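PDB 4Q9D: benzoylformate decarboxylase from Mycobacterium smegmatis, which belongs to the thiamine diphosphate-dependent enzyme family, its chain built from three alpha/beta domains and carrying a bound magnesium ion. Local coordinates for residues B[8-12]-B[33-37]. Residues are numbered along the deposited sequence; the frame is centred on the assembly and turned at random.
Sequences HDVTY and SFLRD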
# COMPACT_ATOMS: atom_id res chain seq x y z
N HIS B 8 3.59 8.14 28.93
CA HIS B 8 4.06 6.86 29.47
C HIS B 8 3.23 6.44 30.70
O HIS B 8 2.75 5.30 30.77
CB HIS B 8 5.55 7.00 29.82
CG HIS B 8 6.23 5.71 30.18
ND1 HIS B 8 6.07 5.10 31.41
CD2 HIS B 8 7.11 4.94 29.49
CE1 HIS B 8 6.82 4.01 31.46
NE2 HIS B 8 7.46 3.89 30.31
N ASP B 9 3.05 7.36 31.66
CA ASP B 9 2.26 7.07 32.87
C ASP B 9 0.86 6.59 32.54
O ASP B 9 0.40 5.54 33.02
CB ASP B 9 2.11 8.31 33.78
CG ASP B 9 3.44 8.78 34.37
OD1 ASP B 9 4.29 7.92 34.69
OD2 ASP B 9 3.63 10.01 34.50
N VAL B 10 0.13 7.41 31.78
CA VAL B 10 -1.26 7.10 31.56
C VAL B 10 -1.45 5.91 30.60
O VAL B 10 -2.49 5.24 30.65
CB VAL B 10 -2.07 8.36 31.11
CG1 VAL B 10 -1.77 9.56 32.04
CG2 VAL B 10 -1.78 8.72 29.68
N THR B 11 -0.47 5.64 29.73
CA THR B 11 -0.63 4.51 28.80
C THR B 11 -0.51 3.18 29.57
O THR B 11 -1.36 2.31 29.42
CB THR B 11 0.39 4.52 27.66
OG1 THR B 11 0.23 5.71 26.89
CG2 THR B 11 0.20 3.31 26.73
N TYR B 12 0.53 3.05 30.39
CA TYR B 12 0.63 1.86 31.24
C TYR B 12 -0.57 1.73 32.18
O TYR B 12 -1.06 0.62 32.40
CB TYR B 12 1.94 1.89 32.02
CG TYR B 12 3.10 1.34 31.23
CD1 TYR B 12 3.31 -0.04 31.14
CD2 TYR B 12 3.95 2.18 30.52
CE1 TYR B 12 4.36 -0.56 30.40
CE2 TYR B 12 5.02 1.67 29.79
CZ TYR B 12 5.22 0.29 29.73
OH TYR B 12 6.28 -0.23 29.02
N SER B 33 12.57 4.27 25.53
CA SER B 33 11.71 5.21 26.25
C SER B 33 10.36 4.60 26.58
O SER B 33 9.69 5.06 27.52
CB SER B 33 11.54 6.53 25.49
OG SER B 33 10.97 6.33 24.21
N PHE B 34 9.96 3.57 25.83
CA PHE B 34 8.71 2.85 26.13
C PHE B 34 8.89 1.94 27.35
O PHE B 34 8.03 1.86 28.23
CB PHE B 34 8.23 2.01 24.92
CG PHE B 34 7.11 1.05 25.26
CD1 PHE B 34 5.92 1.52 25.82
CD2 PHE B 34 7.24 -0.32 25.05
CE1 PHE B 34 4.88 0.64 26.13
CE2 PHE B 34 6.20 -1.21 25.36
CZ PHE B 34 5.01 -0.72 25.91
N LEU B 35 10.02 1.22 27.37
CA LEU B 35 10.28 0.14 28.33
C LEU B 35 10.85 0.63 29.66
O LEU B 35 10.79 -0.08 30.67
CB LEU B 35 11.23 -0.88 27.71
CG LEU B 35 10.61 -1.63 26.52
CD1 LEU B 35 11.60 -2.60 25.95
CD2 LEU B 35 9.34 -2.37 26.97
N ARG B 36 11.42 1.83 29.64
CA ARG B 36 11.98 2.47 30.83
C ARG B 36 10.93 2.57 31.96
O ARG B 36 9.76 2.84 31.69
CB ARG B 36 12.49 3.87 30.46
CG ARG B 36 13.60 4.40 31.35
CD ARG B 36 14.51 5.38 30.60
NE ARG B 36 13.77 6.48 29.98
CZ ARG B 36 14.04 7.00 28.79
NH1 ARG B 36 15.05 6.51 28.06
NH2 ARG B 36 13.32 8.01 28.30
N ASP B 37 11.34 2.33 33.20
CA ASP B 37 10.39 2.39 34.32
C ASP B 37 9.21 1.45 34.10
O ASP B 37 8.07 1.80 34.39
CB ASP B 37 9.84 3.79 34.50
CG ASP B 37 10.84 4.72 35.11
OD1 ASP B 37 11.55 4.24 36.02
OD2 ASP B 37 10.93 5.89 34.68
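Tyr12 and His8, one turn apart on helix 7-18, both reach the carbonyl oxygen of Phe34 near the C-terminal end of the short helix 32-35. The phenol OH of Tyr12 donates to Phe34 O over 2.8 Å, coming in 43° above the carbonyl plane. His8 NE2 adds a weak, bent bond to the same Phe34 O at 3.0 Å. His8 NE2 also lies 2.9 Å from Arg36 O, just beyond the helix, while the ring edge at His8 CD2 is 3.2 Å from Ser33 O. CG of His8 stands anti to the backbone N (chi1 -171°), which carries the imidazole across to this cluster of carbonyls. Tyr12 CE2 lies over one face of the imidazole, near its rim. Tyr12 OH also sits over a face of the Phe34 ring, 3.3 Å from Phe34 CE1; the two rings are nearly parallel, at 17°, but offset, so the hydroxyl end of Tyr12 rather than its ring lies over Phe34. Further out, Trp166 meets the Phe34 ring and Phe42 packs edge-to-face with Tyr12, while Arg36 forms a salt bridge with Asp167. The contact thus ties the first helix of the N-terminal TPP-binding domain to the helix following strand 22-25. Phe34 O receives two side-chain donors, one strong and one weak, and NE2, facing the carbonyl oxygens of Phe34 and Arg36, is probably the protonated ring nitrogen of His8.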